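Glutathione-specific gamma-glutamylcyclotransferase (Saccharomyces cerevisiae S288c, PDB 5HWK) catalyses the cleavage of glutathione into 5-oxo-L-proline and a Cys-Gly dipeptide, acting on glutathione but not on other gamma-glutamyl peptides. Local coordinates at residues A[13-18]-A[113-118]. Numbering follows the deposited sequence.
With BEZ (benzoic acid), chain C; PO4 (phosphate ion), chain D.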
loop_
_atom_site.group_PDB
_atom_site.type_symbol
_atom_site.label_atom_id
_atom_site.label_comp_id
_atom_site.label_asym_id
_atom_site.label_seq_id
_atom_site.Cartn_x
_atom_site.Cartn_y
_atom_site.Cartn_z
ATOM N N TYR A 13 -0.191 -1.655 3.474
ATOM C CA TYR A 13 0.711 -1.411 2.356
ATOM C C TYR A 13 1.671 -0.271 2.659
ATOM O O TYR A 13 2.553 0.010 1.844
ATOM C CB TYR A 13 -0.053 -1.143 1.039
ATOM C CG TYR A 13 -0.912 0.064 1.131
ATOM C CD1 TYR A 13 -0.412 1.310 0.801
ATOM C CD2 TYR A 13 -2.230 -0.025 1.516
ATOM C CE1 TYR A 13 -1.162 2.418 0.901
ATOM C CE2 TYR A 13 -3.024 1.105 1.580
ATOM C CZ TYR A 13 -2.483 2.342 1.259
ATOM O OH TYR A 13 -3.267 3.468 1.320
ATOM N N GLY A 14 1.509 0.400 3.795
ATOM C CA GLY A 14 2.341 1.537 4.189
ATOM C C GLY A 14 2.769 1.332 5.619
ATOM O O GLY A 14 3.339 0.274 5.927
ATOM N N SER A 15 2.518 2.312 6.492
ATOM C CA SER A 15 3.008 2.214 7.855
ATOM C C SER A 15 2.382 1.091 8.640
ATOM O O SER A 15 2.956 0.721 9.651
ATOM C CB SER A 15 2.857 3.531 8.628
ATOM O OG SER A 15 1.500 3.895 8.777
ATOM N N LEU A 16 1.215 0.548 8.242
ATOM C CA LEU A 16 0.700 -0.583 9.021
ATOM C C LEU A 16 1.591 -1.798 8.890
ATOM O O LEU A 16 1.473 -2.713 9.710
ATOM C CB LEU A 16 -0.720 -0.964 8.569
ATOM C CG LEU A 16 -1.822 0.012 8.980
ATOM C CD1 LEU A 16 -3.123 -0.256 8.138
ATOM C CD2 LEU A 16 -2.111 -0.064 10.475
ATOM N N ILE A 17 2.463 -1.860 7.870
ATOM C CA ILE A 17 3.373 -3.000 7.753
ATOM C C ILE A 17 4.311 -3.066 8.947
ATOM O O ILE A 17 4.522 -4.125 9.546
ATOM C CB ILE A 17 4.174 -2.928 6.440
ATOM C CG1 ILE A 17 3.249 -3.101 5.251
ATOM C CG2 ILE A 17 5.207 -4.040 6.443
ATOM C CD1 ILE A 17 3.953 -2.906 3.884
ATOM N N TYR A 18 4.921 -1.942 9.296
ATOM C CA TYR A 18 5.946 -1.949 10.327
ATOM C C TYR A 18 5.504 -1.337 11.641
ATOM O O TYR A 18 6.241 -1.464 12.638
ATOM C CB TYR A 18 7.222 -1.266 9.849
ATOM C CG TYR A 18 6.985 0.137 9.355
ATOM C CD1 TYR A 18 6.837 1.206 10.250
ATOM C CD2 TYR A 18 6.875 0.391 8.006
ATOM C CE1 TYR A 18 6.633 2.495 9.810
ATOM C CE2 TYR A 18 6.678 1.698 7.556
ATOM C CZ TYR A 18 6.537 2.718 8.474
ATOM O OH TYR A 18 6.308 3.996 8.057
ATOM N N VAL A 113 -3.286 7.485 14.713
ATOM C CA VAL A 113 -1.886 7.529 15.115
ATOM C C VAL A 113 -0.941 7.563 13.924
ATOM O O VAL A 113 0.281 7.349 14.096
ATOM C CB VAL A 113 -1.512 6.359 16.033
ATOM C CG1 VAL A 113 -2.284 6.435 17.347
ATOM C CG2 VAL A 113 -1.726 5.024 15.281
ATOM N N ARG A 114 -1.449 7.810 12.724
ATOM C CA ARG A 114 -0.586 7.763 11.546
ATOM C C ARG A 114 -1.116 8.713 10.476
ATOM O O ARG A 114 -1.884 9.633 10.761
ATOM C CB ARG A 114 -0.405 6.324 11.052
ATOM C CG ARG A 114 -1.697 5.670 10.663
ATOM C CD ARG A 114 -1.493 4.171 10.418
ATOM N NE ARG A 114 -1.488 3.383 11.652
ATOM C CZ ARG A 114 -0.522 2.542 12.005
ATOM N NH1 ARG A 114 0.555 2.396 11.234
ATOM N NH2 ARG A 114 -0.650 1.828 13.128
ATOM N N GLU A 115 -0.646 8.524 9.245
ATOM C CA GLU A 115 -1.086 9.355 8.137
ATOM C C GLU A 115 -2.594 9.162 7.991
ATOM O O GLU A 115 -3.104 8.033 8.091
ATOM C CB GLU A 115 -0.393 8.843 6.875
ATOM C CG GLU A 115 1.154 8.710 7.048
ATOM C CD GLU A 115 1.630 7.455 7.822
ATOM O OE1 GLU A 115 1.042 6.334 7.800
ATOM O OE2 GLU A 115 2.668 7.546 8.488
ATOM N N GLN A 116 -3.319 10.266 7.794
ATOM C CA GLN A 116 -4.767 10.187 7.973
ATOM C C GLN A 116 -5.539 11.117 7.042
ATOM O O GLN A 116 -6.656 10.776 6.618
ATOM C CB GLN A 116 -5.123 10.524 9.434
ATOM C CG GLN A 116 -6.596 10.362 9.752
ATOM C CD GLN A 116 -6.881 10.337 11.254
ATOM O OE1 GLN A 116 -6.235 11.054 12.033
ATOM N NE2 GLN A 116 -7.837 9.488 11.670
ATOM N N ASN A 117 -5.025 12.318 6.731
ATOM C CA ASN A 117 -5.832 13.261 5.947
ATOM C C ASN A 117 -6.125 12.683 4.574
ATOM O O ASN A 117 -5.221 12.241 3.856
ATOM C CB ASN A 117 -5.068 14.580 5.768
ATOM C CG ASN A 117 -5.041 15.389 7.014
ATOM O OD1 ASN A 117 -6.062 15.556 7.670
ATOM N ND2 ASN A 117 -3.865 15.915 7.361
ATOM N N GLY A 118 -7.402 12.682 4.206
ATOM C CA GLY A 118 -7.829 12.277 2.882
ATOM C C GLY A 118 -7.948 10.774 2.679
ATOM O O GLY A 118 -8.363 10.340 1.595
HETATM C C BEZ C . -1.395 1.123 5.354
HETATM O O1 BEZ C . -0.354 0.722 5.798
HETATM O O2 BEZ C . -2.019 0.347 4.621
HETATM C C1 BEZ C . -1.863 2.523 5.601
HETATM C C2 BEZ C . -2.934 2.983 4.860
HETATM C C3 BEZ C . -3.365 4.306 5.008
HETATM C C4 BEZ C . -2.784 5.132 5.955
HETATM C C5 BEZ C . -1.741 4.638 6.721
HETATM C C6 BEZ C . -1.252 3.345 6.561
HETATM P P PO4 D . -1.253 13.444 6.964
HETATM O O1 PO4 D . -1.638 14.680 6.156
HETATM O O2 PO4 D . -2.418 12.979 7.810
HETATM O O3 PO4 D . 0.044 13.694 7.748
HETATM O O4 PO4 D . -0.918 12.311 5.934
HETATM O O HOH W 1 1.416 4.961 5.486
#
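The guanidinium group of Arg114 carries the methyl CD2 of Leu16 over the centre of one face, with CD2 3.4 Å from CZ, and meets Ser15 at its edge. The Tyr13 ring has O2 of the bound benzoic acid 3.1 Å above one face, toward the rim. Arg114 NH1 donates to Ser15 OG, 3.0 Å away and only 5° out of the guanidinium plane. An arginine suits this place because NH2 and NE can at the same time serve the carbonyls of Lys19 and Tyr110. Leucine fits since its other branch, CD1, packs against the carboxyl group of the benzoic acid. Ser15 needs a hydroxyl that both accepts and donates: its OG gives a hydrogen bond to Glu115 OE1, 2.7 Å away, at the syn lone pair. The bend at chi2 (78°) turns the Glu115 carboxylate back toward the serine, and a water bridges OE1 to Ser15 N. Backbone N-H groups of Tyr13, Gly14 and Leu16 grip the ligand's carboxyl group; Tyr13 and Gly14 probably also bind substrate. With an alanine here instead of Arg114, Ser15 OG would probably lose its N-H donor and Leu16 CD2 the flat surface it covers. The contact forms one side of the benzoic acid pocket, consistent with a ChaC-type active site in which Glu115 is the probable proton acceptor. It joins the turn following edge strand 8-12 to the loop leading into strand 119-129 of the same antiparallel sheet, with Glu115 also touching strand 54-61 and helix 193-205.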